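Local coordinates for glycine oxidase (Bacillus cereus ATCC 14579, PDB 7CYX), which probably catalyses the FAD-dependent oxidation of glycine by oxygen, with uptake of water, to glyoxylate, ammonium and hydrogen peroxide, in the thiamine diphosphate pathway, at residues Thr84-Gly89 with Thr159-His164; Tyr96-Asn101 with Ile246-Phe251; Thr225-Gly230 with His270-Thr275; Val232-Ser237 with Glu299-Trp304; Lys239-Ala244 with Leu292-Glu297. One frame throughout, in Å; residues are numbered along the deposited sequence.

Contact 1 of 5, residues Thr84-Gly89 with Thr159-His164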
# COMPACT_ATOMS: atom_id res chain seq x y z
N THR A 84 5.51 -6.53 -9.02
CA THR A 84 6.15 -6.37 -7.71
C THR A 84 5.17 -6.54 -6.56
O THR A 84 5.60 -6.67 -5.40
CB THR A 84 6.77 -4.98 -7.51
OG1 THR A 84 5.73 -4.00 -7.37
CG2 THR A 84 7.68 -4.59 -8.66
N GLY A 85 3.88 -6.45 -6.88
CA GLY A 85 2.80 -6.52 -5.91
C GLY A 85 2.41 -5.17 -5.36
O GLY A 85 1.31 -5.01 -4.81
N VAL A 86 3.31 -4.18 -5.52
CA VAL A 86 3.10 -2.83 -5.00
C VAL A 86 2.21 -2.07 -5.98
O VAL A 86 2.56 -1.98 -7.13
CB VAL A 86 4.42 -2.08 -4.79
CG1 VAL A 86 4.17 -0.62 -4.46
CG2 VAL A 86 5.28 -2.73 -3.72
N ASP A 87 1.06 -1.59 -5.48
CA ASP A 87 0.21 -0.60 -6.14
C ASP A 87 0.68 0.81 -5.75
O ASP A 87 0.84 1.08 -4.56
CB ASP A 87 -1.25 -0.76 -5.71
CG ASP A 87 -2.21 0.16 -6.44
OD1 ASP A 87 -2.62 -0.22 -7.56
OD2 ASP A 87 -2.55 1.22 -5.89
N ILE A 88 0.92 1.65 -6.75
CA ILE A 88 1.50 3.01 -6.58
C ILE A 88 0.42 4.06 -6.31
O ILE A 88 0.76 5.22 -6.24
CB ILE A 88 2.35 3.38 -7.81
CG1 ILE A 88 1.48 3.58 -9.05
CG2 ILE A 88 3.43 2.36 -8.04
CD1 ILE A 88 2.20 4.22 -10.19
N GLY A 89 -0.83 3.65 -6.17
CA GLY A 89 -1.90 4.61 -5.90
C GLY A 89 -2.19 5.51 -7.08
O GLY A 89 -2.65 6.62 -6.85
N THR A 159 8.19 4.89 -5.72
CA THR A 159 9.60 4.77 -5.50
C THR A 159 9.94 3.31 -5.19
O THR A 159 10.74 2.71 -5.86
CB THR A 159 10.06 5.65 -4.34
OG1 THR A 159 9.82 7.01 -4.69
CG2 THR A 159 11.52 5.45 -4.01
N LYS A 160 9.31 2.77 -4.14
CA LYS A 160 9.55 1.42 -3.72
C LYS A 160 9.26 0.48 -4.90
O LYS A 160 10.03 -0.43 -5.14
CB LYS A 160 8.74 1.12 -2.46
CG LYS A 160 9.27 1.78 -1.19
CD LYS A 160 8.33 1.66 0.00
CE LYS A 160 8.02 2.96 0.71
NZ LYS A 160 8.89 3.19 1.89
N ALA A 161 8.19 0.74 -5.67
CA ALA A 161 7.85 -0.15 -6.78
C ALA A 161 9.01 -0.25 -7.78
O ALA A 161 9.47 -1.36 -8.10
CB ALA A 161 6.58 0.31 -7.45
N PHE A 162 9.49 0.91 -8.27
CA PHE A 162 10.62 0.99 -9.18
C PHE A 162 11.78 0.14 -8.64
O PHE A 162 12.35 -0.66 -9.38
CB PHE A 162 11.12 2.43 -9.34
CG PHE A 162 10.43 3.26 -10.38
CD1 PHE A 162 10.23 2.79 -11.66
CD2 PHE A 162 10.01 4.55 -10.09
CE1 PHE A 162 9.61 3.56 -12.63
CE2 PHE A 162 9.39 5.33 -11.06
CZ PHE A 162 9.18 4.83 -12.33
N ALA A 163 12.12 0.31 -7.36
CA ALA A 163 13.35 -0.28 -6.80
C ALA A 163 13.24 -1.82 -6.72
O ALA A 163 14.17 -2.53 -7.08
CB ALA A 163 13.65 0.33 -5.46
N HIS A 164 12.10 -2.34 -6.28
CA HIS A 164 11.90 -3.81 -6.19
C HIS A 164 11.76 -4.44 -7.58
O HIS A 164 12.13 -5.61 -7.77
CB HIS A 164 10.67 -4.14 -5.36
CG HIS A 164 10.74 -3.73 -3.93
ND1 HIS A 164 11.72 -4.19 -3.08
CD2 HIS A 164 9.92 -2.94 -3.20
CE1 HIS A 164 11.52 -3.68 -1.89
NE2 HIS A 164 10.40 -2.93 -1.92
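Ala161, on helix 155-168, turns its methyl group toward Thr84, Val86 and Ile88, which lie where helix 73-84 ends and the chain folds back through an ST turn. The methyl is shared by two branched side chains: Ile88 CG2 lies 3.8 Å from Ala161 CB, and Val86 CG1 lies 4.0 Å from that same CB. Alanine suits the place because so small a side chain lets the loop come close, with the CA atoms of Val86 and Ala161 5.7 Å apart. Val86 sends CG1 anti to the backbone N (chi1 171°), which brings this branch against the alanine. Thr84 divides its work between its two branches. Its methyl faces the helix, Thr84 CG2 being 3.7 Å from Ala161 O, while its hydroxyl serves its own chain and bonds to Leu80 O in the preceding helical turn. Gly85 follows with positive phi, a backbone shape that glycine adopts readily when a chain leaves a helix. Val86 also packs on Arg257 of the second subunit, and His164 on Gly258 of that subunit, so the contact borders the dimer interface. The ST turn is closed by Val86 N, which donates to Thr84 OG1 over 3.1 Å at an N-H...O angle of 156°.

Contact 2 of 5, residues Tyr96-Asn101 with Ile246-Phe251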
# COMPACT_ATOMS: atom_id res chain seq x y z
N TYR A 96 -8.41 20.41 -9.06
CA TYR A 96 -9.00 21.74 -9.08
C TYR A 96 -7.94 22.78 -8.73
O TYR A 96 -7.17 22.60 -7.79
CB TYR A 96 -10.17 21.87 -8.10
CG TYR A 96 -11.34 20.94 -8.33
CD1 TYR A 96 -11.36 19.68 -7.74
CD2 TYR A 96 -12.45 21.31 -9.09
CE1 TYR A 96 -12.42 18.82 -7.92
CE2 TYR A 96 -13.53 20.46 -9.27
CZ TYR A 96 -13.51 19.19 -8.69
OH TYR A 96 -14.53 18.29 -8.82
N ARG A 97 -7.90 23.86 -9.50
CA ARG A 97 -7.32 25.09 -9.01
C ARG A 97 -8.48 25.91 -8.45
O ARG A 97 -9.46 26.10 -9.13
CB ARG A 97 -6.65 25.93 -10.10
CG ARG A 97 -5.30 25.41 -10.59
CD ARG A 97 -4.68 26.44 -11.52
NE ARG A 97 -3.68 25.87 -12.41
CZ ARG A 97 -2.38 26.08 -12.32
NH1 ARG A 97 -1.89 26.83 -11.34
NH2 ARG A 97 -1.56 25.54 -13.21
N ILE A 98 -8.35 26.39 -7.21
CA ILE A 98 -9.44 27.13 -6.59
C ILE A 98 -9.04 28.59 -6.43
O ILE A 98 -7.85 28.92 -6.39
CB ILE A 98 -9.83 26.49 -5.25
CG1 ILE A 98 -8.66 26.54 -4.26
CG2 ILE A 98 -10.35 25.08 -5.47
CD1 ILE A 98 -9.06 26.16 -2.87
N ALA A 99 -10.05 29.46 -6.30
CA ALA A 99 -9.86 30.88 -6.06
C ALA A 99 -10.93 31.36 -5.09
O ALA A 99 -12.10 31.01 -5.24
CB ALA A 99 -9.91 31.63 -7.37
N GLN A 100 -10.50 32.17 -4.11
CA GLN A 100 -11.35 32.67 -3.04
C GLN A 100 -11.55 34.19 -3.17
O GLN A 100 -12.37 34.76 -2.46
CB GLN A 100 -10.70 32.30 -1.69
CG GLN A 100 -10.62 30.79 -1.46
CD GLN A 100 -9.73 30.44 -0.28
OE1 GLN A 100 -8.51 30.52 -0.36
NE2 GLN A 100 -10.35 30.06 0.82
N ASN A 101 -10.80 34.83 -4.08
CA ASN A 101 -10.92 36.26 -4.43
C ASN A 101 -10.64 36.47 -5.93
O ASN A 101 -10.10 35.58 -6.63
CB ASN A 101 -10.00 37.11 -3.56
CG ASN A 101 -8.54 36.79 -3.77
OD1 ASN A 101 -8.02 36.92 -4.88
ND2 ASN A 101 -7.85 36.37 -2.72
N ILE A 246 -7.18 19.49 -4.39
CA ILE A 246 -7.47 20.91 -4.71
C ILE A 246 -6.14 21.64 -4.62
O ILE A 246 -5.31 21.25 -3.82
CB ILE A 246 -8.55 21.54 -3.83
CG1 ILE A 246 -8.07 21.70 -2.39
CG2 ILE A 246 -9.85 20.78 -3.92
CD1 ILE A 246 -7.09 22.82 -2.21
N PHE A 247 -5.96 22.65 -5.46
CA PHE A 247 -4.69 23.39 -5.52
C PHE A 247 -5.00 24.87 -5.34
O PHE A 247 -6.08 25.30 -5.73
CB PHE A 247 -4.09 23.17 -6.90
CG PHE A 247 -2.59 23.23 -6.97
CD1 PHE A 247 -1.82 22.19 -6.51
CD2 PHE A 247 -1.96 24.32 -7.53
CE1 PHE A 247 -0.45 22.24 -6.58
CE2 PHE A 247 -0.58 24.38 -7.60
CZ PHE A 247 0.17 23.34 -7.12
N GLN A 248 -4.08 25.60 -4.74
CA GLN A 248 -4.26 27.06 -4.55
C GLN A 248 -2.89 27.71 -4.44
O GLN A 248 -2.34 27.69 -3.34
CB GLN A 248 -5.10 27.35 -3.31
CG GLN A 248 -5.60 28.78 -3.25
CD GLN A 248 -6.08 29.14 -1.87
OE1 GLN A 248 -5.36 29.00 -0.89
NE2 GLN A 248 -7.30 29.64 -1.79
N GLU A 249 -2.37 28.24 -5.55
CA GLU A 249 -1.08 28.96 -5.58
C GLU A 249 0.00 28.14 -4.87
O GLU A 249 0.59 28.67 -3.91
CB GLU A 249 -1.24 30.30 -4.86
CG GLU A 249 -1.79 31.41 -5.71
CD GLU A 249 -1.22 32.75 -5.31
OE1 GLU A 249 -0.30 33.23 -5.99
OE2 GLU A 249 -1.67 33.30 -4.30
N ARG A 250 0.16 26.89 -5.29
CA ARG A 250 1.11 25.85 -4.79
C ARG A 250 0.59 25.11 -3.55
O ARG A 250 0.97 23.96 -3.38
CB ARG A 250 2.57 26.31 -4.72
CG ARG A 250 3.15 26.80 -6.04
CD ARG A 250 4.37 27.67 -5.81
NE ARG A 250 5.36 27.60 -6.86
CZ ARG A 250 6.67 27.70 -6.66
NH1 ARG A 250 7.14 27.82 -5.43
NH2 ARG A 250 7.51 27.65 -7.67
N PHE A 251 -0.26 25.74 -2.73
CA PHE A 251 -0.79 25.06 -1.54
C PHE A 251 -1.77 23.97 -1.98
O PHE A 251 -2.55 24.19 -2.90
CB PHE A 251 -1.45 26.07 -0.61
CG PHE A 251 -1.86 25.54 0.73
CD1 PHE A 251 -0.97 25.48 1.78
CD2 PHE A 251 -3.15 25.10 0.95
CE1 PHE A 251 -1.35 25.00 3.01
CE2 PHE A 251 -3.53 24.62 2.19
CZ PHE A 251 -2.63 24.57 3.22
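Tyr96 pairs with Ile246, and Arg97 with Phe247, as parallel bridges between strands 95-99 and 246-248 in the large mixed sheet. Two backbone bonds hold the pairing: Phe247 N gives its hydrogen to Tyr96 O at 2.6 Å, and Phe247 O receives Ile98 N at 2.9 Å. Phe247 thus bonds through both its N and its O to the residues flanking Arg97, as parallel strands require. The short strands twist strongly, their directions 48° apart, and they part beyond Phe247. After Gln248 a type I' turn reverses the chain into strand 251-256, with Glu249 and Arg250 both at positive phi; Gln248 N to Phe251 O (2.8 Å) and Phe251 N to Gln248 O (2.9 Å) close this tight hairpin.

Tyr96 and Ile246 occupy one face of the sheet, Arg97 and Phe247 the other. Phe247 lays its ring over the backbone of the turn and lies near Leu49, an FAD-binding residue. Arg97 NE is hydrogen-bonded to Tyr147 OH. Ile98, a beta-branched residue well suited to a strand, reaches its longer branch across to strand 246-248: CG1 sits between the backbone N and the carbonyl carbon (chi1 62°), and Ile98 CG1 rests 3.8 Å from Gln248 CB. Ile291 of helix 278-291 covers Ile98 and Gln248. At the tip of the branch, Ile98 CD1 meets Ile246 CD1 at 3.9 Å.

Contact 3 of 5, residues Thr225-Gly230 with His270-Thr275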
# COMPACT_ATOMS: atom_id res chain seq x y z
N THR A 225 22.90 21.11 -6.76
CA THR A 225 21.52 21.09 -6.23
C THR A 225 21.59 21.50 -4.77
O THR A 225 22.63 21.34 -4.16
CB THR A 225 20.90 19.70 -6.36
OG1 THR A 225 21.71 18.79 -5.64
CG2 THR A 225 20.78 19.23 -7.79
N TYR A 226 20.50 22.04 -4.26
CA TYR A 226 20.41 22.43 -2.84
C TYR A 226 19.00 22.11 -2.37
O TYR A 226 18.10 22.08 -3.18
CB TYR A 226 20.78 23.90 -2.63
CG TYR A 226 19.93 24.89 -3.37
CD1 TYR A 226 18.79 25.42 -2.80
CD2 TYR A 226 20.27 25.32 -4.63
CE1 TYR A 226 18.02 26.34 -3.47
CE2 TYR A 226 19.50 26.24 -5.32
CZ TYR A 226 18.37 26.75 -4.73
OH TYR A 226 17.61 27.65 -5.41
N PRO A 227 18.80 21.84 -1.07
CA PRO A 227 17.48 21.53 -0.52
C PRO A 227 16.54 22.72 -0.29
O PRO A 227 16.92 23.70 0.35
CB PRO A 227 17.80 20.98 0.89
CG PRO A 227 19.07 21.73 1.27
CD PRO A 227 19.85 21.76 -0.04
N VAL A 228 15.29 22.56 -0.71
CA VAL A 228 14.26 23.51 -0.35
C VAL A 228 13.27 22.77 0.54
O VAL A 228 12.50 21.94 0.08
CB VAL A 228 13.64 24.16 -1.60
CG1 VAL A 228 12.52 25.12 -1.23
CG2 VAL A 228 14.72 24.88 -2.43
N LYS A 229 13.37 23.04 1.85
CA LYS A 229 12.68 22.28 2.85
C LYS A 229 11.19 22.55 2.68
O LYS A 229 10.81 23.65 2.39
CB LYS A 229 13.20 22.63 4.25
CG LYS A 229 12.22 22.39 5.39
CD LYS A 229 12.80 22.77 6.74
CE LYS A 229 11.95 22.33 7.92
NZ LYS A 229 12.53 22.73 9.22
N GLY A 230 10.37 21.51 2.82
CA GLY A 230 8.91 21.67 2.82
C GLY A 230 8.29 20.83 3.91
O GLY A 230 8.66 19.66 4.05
N HIS A 270 17.58 26.33 1.27
CA HIS A 270 18.96 26.18 1.78
C HIS A 270 18.98 25.72 3.24
O HIS A 270 19.62 26.34 4.08
CB HIS A 270 19.77 27.47 1.54
CG HIS A 270 20.13 27.68 0.11
ND1 HIS A 270 19.49 28.61 -0.70
CD2 HIS A 270 21.06 27.07 -0.66
CE1 HIS A 270 20.01 28.57 -1.91
NE2 HIS A 270 20.96 27.62 -1.91
N THR A 271 18.32 24.59 3.53
CA THR A 271 18.54 23.89 4.79
C THR A 271 18.18 22.42 4.61
O THR A 271 17.22 22.09 3.95
CB THR A 271 17.76 24.54 5.94
OG1 THR A 271 18.12 23.92 7.16
CG2 THR A 271 16.26 24.41 5.81
N PHE A 272 18.99 21.54 5.23
CA PHE A 272 18.76 20.09 5.28
C PHE A 272 17.93 19.70 6.52
O PHE A 272 17.66 18.51 6.75
CB PHE A 272 20.10 19.34 5.27
CG PHE A 272 20.91 19.50 4.01
CD1 PHE A 272 21.80 20.55 3.86
CD2 PHE A 272 20.76 18.62 2.94
CE1 PHE A 272 22.53 20.71 2.69
CE2 PHE A 272 21.49 18.77 1.78
CZ PHE A 272 22.38 19.82 1.65
N ASN A 273 17.50 20.69 7.29
CA ASN A 273 16.75 20.47 8.53
C ASN A 273 15.39 19.79 8.29
O ASN A 273 14.54 20.34 7.60
CB ASN A 273 16.51 21.78 9.26
CG ASN A 273 16.21 21.54 10.71
OD1 ASN A 273 17.13 21.30 11.49
ND2 ASN A 273 14.95 21.50 11.05
N LYS A 274 15.17 18.62 8.92
CA LYS A 274 13.94 17.83 8.72
C LYS A 274 12.96 17.93 9.91
O LYS A 274 12.02 17.16 9.94
CB LYS A 274 14.26 16.35 8.51
CG LYS A 274 15.34 16.00 7.49
CD LYS A 274 14.87 15.48 6.14
CE LYS A 274 13.87 14.34 6.19
NZ LYS A 274 14.49 13.03 5.89
N THR A 275 13.18 18.82 10.90
CA THR A 275 12.20 19.12 11.96
C THR A 275 11.07 19.99 11.40
O THR A 275 11.27 20.70 10.44
CB THR A 275 12.81 19.91 13.14
OG1 THR A 275 13.26 21.21 12.71
CG2 THR A 275 13.97 19.20 13.81
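Tyr226 and His270 form an offset stack where strand 225-236 meets the loop that joins strand 260-269 to helix 278-291. Their ring centroids are 3.9 Å apart and their planes only 11° from parallel; His270 NE2 lies over the rim of the tyrosine face, 3.2 Å from Tyr226 CD1. Next along the strand, Pro227 makes a CH-pi contact: its CG stands above the centre of the Phe272 ring, 3.6 Å from the centroid. Proline offers a compact, rigid ring for this, and although it has no N-H, its carbonyl still takes a weak bond from His270 N. Lys229 supplies the third contact. With Lys229 CG anti to the backbone N (chi1 154°) and the rest of the chain extended, its methylenes pass Thr271 CG2, and Lys229 NZ donates to Thr275 O over 2.7 Å.

Farther out, Gln277 OE1 gives the buried lysine's NZ a second partner, while Gln277 NE2 bonds the hydroxyl of Thr275. The Phe272 ring also meets that of Trp211, and Tyr226 packs on Gln310 of strand 299-311. Within the loop, Thr271 starts an ST turn: Asn273 N donates to Thr271 OG1 at 3.3 Å, with an N-H...O angle of 160°.

Contact 4 of 5, residues Val232-Ser237 with Glu299-Trp304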
# COMPACT_ATOMS: atom_id res chain seq x y z
N VAL A 232 4.81 19.34 5.77
CA VAL A 232 3.48 18.93 5.43
C VAL A 232 2.82 18.21 6.62
O VAL A 232 3.49 17.67 7.50
CB VAL A 232 3.42 18.13 4.12
CG1 VAL A 232 4.77 17.95 3.47
CG2 VAL A 232 2.69 16.81 4.26
N VAL A 233 1.49 18.25 6.62
CA VAL A 233 0.62 17.73 7.66
C VAL A 233 -0.32 16.70 7.01
O VAL A 233 -0.68 16.84 5.84
CB VAL A 233 -0.16 18.88 8.31
CG1 VAL A 233 -1.48 18.42 8.90
CG2 VAL A 233 0.67 19.61 9.34
N ALA A 234 -0.72 15.69 7.79
CA ALA A 234 -1.65 14.66 7.31
C ALA A 234 -2.74 14.44 8.37
O ALA A 234 -2.44 14.35 9.56
CB ALA A 234 -0.91 13.37 7.03
N VAL A 235 -3.99 14.35 7.92
CA VAL A 235 -5.07 14.00 8.80
C VAL A 235 -5.87 12.85 8.18
O VAL A 235 -5.82 12.62 6.99
CB VAL A 235 -5.95 15.23 9.07
CG1 VAL A 235 -5.13 16.38 9.62
CG2 VAL A 235 -6.72 15.65 7.84
N ARG A 236 -6.59 12.13 9.04
CA ARG A 236 -7.49 11.08 8.63
C ARG A 236 -8.92 11.59 8.83
O ARG A 236 -9.15 12.41 9.69
CB ARG A 236 -7.24 9.83 9.48
CG ARG A 236 -5.82 9.30 9.41
CD ARG A 236 -5.76 8.04 8.58
NE ARG A 236 -4.41 7.64 8.18
CZ ARG A 236 -4.16 6.73 7.24
NH1 ARG A 236 -5.16 6.13 6.61
NH2 ARG A 236 -2.91 6.41 6.94
N SER A 237 -9.87 11.08 8.05
CA SER A 237 -11.28 11.41 8.25
C SER A 237 -12.16 10.23 7.84
O SER A 237 -11.85 9.50 6.93
CB SER A 237 -11.65 12.66 7.50
OG SER A 237 -13.05 12.72 7.30
N GLU A 299 -9.01 13.77 12.19
CA GLU A 299 -8.08 13.16 13.16
C GLU A 299 -6.66 13.43 12.72
O GLU A 299 -6.28 13.02 11.61
CB GLU A 299 -8.34 11.66 13.28
CG GLU A 299 -9.80 11.31 13.42
CD GLU A 299 -10.08 9.83 13.53
OE1 GLU A 299 -9.14 9.04 13.38
OE2 GLU A 299 -11.24 9.48 13.77
N TRP A 300 -5.90 14.08 13.59
CA TRP A 300 -4.48 14.38 13.30
C TRP A 300 -3.75 13.06 13.09
O TRP A 300 -3.96 12.14 13.87
CB TRP A 300 -3.86 15.15 14.46
CG TRP A 300 -2.38 15.32 14.33
CD1 TRP A 300 -1.42 14.53 14.85
CD2 TRP A 300 -1.71 16.37 13.63
NE1 TRP A 300 -0.18 15.01 14.53
CE2 TRP A 300 -0.33 16.14 13.79
CE3 TRP A 300 -2.13 17.49 12.91
CZ2 TRP A 300 0.63 16.99 13.24
CZ3 TRP A 300 -1.18 18.32 12.37
CH2 TRP A 300 0.18 18.07 12.52
N GLU A 301 -2.92 12.99 12.07
CA GLU A 301 -2.18 11.73 11.91
C GLU A 301 -0.70 12.00 12.09
O GLU A 301 -0.11 11.44 12.99
CB GLU A 301 -2.37 11.17 10.50
CG GLU A 301 -1.42 10.02 10.23
CD GLU A 301 -1.09 9.74 8.78
OE1 GLU A 301 -1.96 9.30 8.05
OE2 GLU A 301 0.06 9.95 8.41
N SER A 302 -0.18 12.93 11.30
CA SER A 302 1.29 13.09 11.24
C SER A 302 1.67 14.44 10.65
O SER A 302 0.83 15.09 10.07
CB SER A 302 1.75 12.01 10.32
OG SER A 302 3.08 11.65 10.56
N THR A 303 2.94 14.77 10.79
CA THR A 303 3.56 15.96 10.19
C THR A 303 4.98 15.57 9.80
O THR A 303 5.56 14.77 10.49
CB THR A 303 3.51 17.17 11.12
OG1 THR A 303 4.08 18.20 10.33
CG2 THR A 303 4.30 16.99 12.39
N TRP A 304 5.49 16.09 8.70
CA TRP A 304 6.88 15.74 8.31
C TRP A 304 7.47 16.84 7.45
O TRP A 304 6.74 17.71 7.03
CB TRP A 304 6.93 14.39 7.61
CG TRP A 304 6.22 14.37 6.30
CD1 TRP A 304 6.70 14.78 5.09
CD2 TRP A 304 4.89 13.91 6.06
NE1 TRP A 304 5.75 14.61 4.13
CE2 TRP A 304 4.63 14.08 4.69
CE3 TRP A 304 3.89 13.38 6.87
CZ2 TRP A 304 3.43 13.73 4.12
CZ3 TRP A 304 2.69 13.03 6.30
CH2 TRP A 304 2.46 13.21 4.94
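Ala234 O is gripped by two successive amides, Glu301 N at 2.9 Å and Ser302 N at 3.2 Å, both reaching it from the same face of its carbonyl plane. Val232 O is doubly held as well. Trp304 N meets it in the carbonyl plane at 2.8 Å, whereas Thr303 OG1 donates from above that plane at 2.9 Å, tying side chain to sheet. Glu301 CG is anti to the backbone N (chi1 169°) and the chain beyond is extended; Glu301 OE1 takes Arg236 NE at 3.0 Å on its anti side, forming a salt bridge, with a weaker bond from NH2. The other carboxylate oxygen, OE2, pairs with Arg260, so one glutamate links two arginines.

On the face of Ala234, that small residue leaves room for the indole of Trp304, whose CZ3 is 3.7 Å from Ala234 CB and whose NE1 bonds to Ala45 O. On the face of Val233 and Thr303, the indole of Trp300 turns back and crosses Val233 at about a right angle, Val233 CG1 lying 3.5 Å from Trp300 CZ3; it also covers Ile281 and Leu285 of helix 278-291. Two neighbouring residues facing one residue of the partner strand make a classic beta bulge, here in an antiparallel pair whose Val232 lines the FAD pocket.

Contact 5 of 5, residues Lys239-Ala244 with Leu292-Glu297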
# COMPACT_ATOMS: atom_id res chain seq x y z
N LYS A 239 -15.12 10.87 6.79
CA LYS A 239 -16.00 11.46 5.81
C LYS A 239 -15.30 11.44 4.45
O LYS A 239 -14.08 11.36 4.38
CB LYS A 239 -16.39 12.89 6.19
CG LYS A 239 -17.11 13.05 7.52
CD LYS A 239 -17.02 14.46 8.08
CE LYS A 239 -17.95 14.71 9.25
NZ LYS A 239 -17.68 16.03 9.88
N GLN A 240 -16.11 11.51 3.38
CA GLN A 240 -15.66 11.64 2.00
C GLN A 240 -15.40 13.12 1.70
O GLN A 240 -16.19 13.78 1.04
CB GLN A 240 -16.74 11.10 1.05
CG GLN A 240 -16.55 9.64 0.66
CD GLN A 240 -16.48 9.48 -0.84
OE1 GLN A 240 -17.35 9.94 -1.59
NE2 GLN A 240 -15.42 8.84 -1.31
N LEU A 241 -14.29 13.65 2.21
CA LEU A 241 -14.11 15.11 2.34
C LEU A 241 -13.76 15.75 0.99
O LEU A 241 -14.19 16.86 0.73
CB LEU A 241 -13.03 15.41 3.39
CG LEU A 241 -13.49 15.47 4.84
CD1 LEU A 241 -12.38 15.97 5.75
CD2 LEU A 241 -14.74 16.34 5.00
N LEU A 242 -12.93 15.07 0.20
CA LEU A 242 -12.50 15.44 -1.15
C LEU A 242 -12.43 14.16 -1.96
O LEU A 242 -11.91 13.17 -1.46
CB LEU A 242 -11.09 16.04 -1.12
CG LEU A 242 -10.96 17.56 -1.07
CD1 LEU A 242 -9.49 17.94 -1.17
CD2 LEU A 242 -11.76 18.22 -2.18
N LYS A 243 -12.88 14.23 -3.21
CA LYS A 243 -12.73 13.16 -4.19
C LYS A 243 -11.39 13.35 -4.91
O LYS A 243 -10.66 12.41 -5.16
CB LYS A 243 -13.92 13.19 -5.17
CG LYS A 243 -14.66 11.87 -5.40
CD LYS A 243 -15.80 11.96 -6.43
CE LYS A 243 -15.38 11.63 -7.85
NZ LYS A 243 -15.37 10.17 -8.13
N ALA A 244 -11.10 14.61 -5.26
CA ALA A 244 -9.94 14.98 -6.06
C ALA A 244 -9.10 16.02 -5.31
O ALA A 244 -9.61 16.79 -4.51
CB ALA A 244 -10.39 15.53 -7.39
N LEU A 292 -11.52 24.24 3.39
CA LEU A 292 -12.16 22.96 3.72
C LEU A 292 -12.32 22.88 5.23
O LEU A 292 -11.55 22.19 5.90
CB LEU A 292 -11.30 21.81 3.18
CG LEU A 292 -12.04 20.55 2.76
CD1 LEU A 292 -11.07 19.40 2.48
CD2 LEU A 292 -13.05 20.14 3.80
N PRO A 293 -13.34 23.57 5.79
CA PRO A 293 -13.49 23.71 7.24
C PRO A 293 -13.65 22.40 8.02
O PRO A 293 -13.18 22.30 9.15
CB PRO A 293 -14.78 24.53 7.39
CG PRO A 293 -14.94 25.25 6.07
CD PRO A 293 -14.36 24.30 5.04
N ALA A 294 -14.28 21.39 7.43
CA ALA A 294 -14.47 20.14 8.14
C ALA A 294 -13.13 19.54 8.61
O ALA A 294 -13.16 18.61 9.41
CB ALA A 294 -15.22 19.14 7.30
N LEU A 295 -11.99 20.03 8.11
CA LEU A 295 -10.69 19.48 8.51
C LEU A 295 -10.40 19.79 9.99
O LEU A 295 -9.49 19.22 10.57
CB LEU A 295 -9.57 20.01 7.62
CG LEU A 295 -9.42 19.32 6.26
CD1 LEU A 295 -8.48 20.12 5.36
CD2 LEU A 295 -8.91 17.89 6.41
N LYS A 296 -11.19 20.70 10.58
CA LYS A 296 -11.08 21.07 11.98
C LYS A 296 -11.32 19.86 12.88
O LYS A 296 -10.63 19.73 13.88
CB LYS A 296 -12.06 22.20 12.31
CG LYS A 296 -11.64 23.58 11.82
CD LYS A 296 -12.77 24.59 11.87
CE LYS A 296 -12.29 26.02 11.96
NZ LYS A 296 -13.27 26.96 11.37
N GLU A 297 -12.27 19.00 12.48
CA GLU A 297 -12.83 17.94 13.32
C GLU A 297 -12.43 16.56 12.79
O GLU A 297 -13.01 15.54 13.18
CB GLU A 297 -14.35 18.10 13.43
CG GLU A 297 -14.81 19.54 13.72
CD GLU A 297 -16.28 19.77 14.04
OE1 GLU A 297 -17.12 18.89 13.71
OE2 GLU A 297 -16.60 20.82 14.62
O HOH W 1 -14.62 16.70 9.95
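Leu241 sets one methyl against Ala294 and the other against Leu295, making the close-packed half of this contact. Leu241 CD2 rests 3.7 Å from Ala294 CB, and Leu241 CD1 lies 4.0 Å from Leu295 CD2. CG of Leu241 lies anti to the carbonyl carbon, beside the backbone N (chi1 -85°), which points the fork toward the 3-10 turn of residues 293-296. Beside them, Leu242 CG meets Leu292 CD1, also at 4.0 Å, while Leu241 CD2 and Leu292 CD2 are a looser 4.3 Å apart. Leucines suit this core because their forked ends can interdigitate, and alanine because its short side chain allows the loop to settle on the turn. That turn opens with Pro293, whose ring fixes phi at a helical value and whose carbonyl (Pro293 O) accepts from Lys296 N at 2.9 Å.

The other half faces solvent and involves no direct polar bond between the segments. Lys239 stretches out an extended side chain toward the turn, and a water bridges the two: Lys239 NZ donates to this water at 3.1 Å, and the water donates to Ala294 O at a very short 2.5 Å, a length to be read with caution. Glu297 stands near, its OE1 4.8 Å from Lys239 NZ, so any attraction would be through space.

Tyr261 OH holds Leu241 N, and Glu134 takes the amides of Lys243 and Ala244. Around the leucine cluster, Tyr136 covers Leu241 and Leu292, Ile253 of strand 251-256 lies against Leu242, Leu292 and Leu295, and Leu295 reaches Ala288 of helix 278-291 and Ile263 of strand 260-269.

How the contacts relate
Contacts 2, 3 and 4 all reach one mixed sheet. Contacts 3 and 4 share strand 225-236, the former near its start and the latter near its end, with centres about 21 Å apart. Contact 5 is nested inside the chain loop that contact 4 closes and packs directly on it, Val235 CG2 lying 3.4 Å from Leu295 CD2; it also meets contact 2, where Tyr96 CE1 is 3.9 Å from Ala244 CB. Contact 1 touches none of the others. Relative to the FAD, the side chain of Val232 in contact 4 comes within about 4 Å, those of Phe247 and Lys229 in contacts 2 and 3 within about 7 Å, and those of Ile88 in contact 1 and Leu242 in contact 5 about 12 and 13 Å.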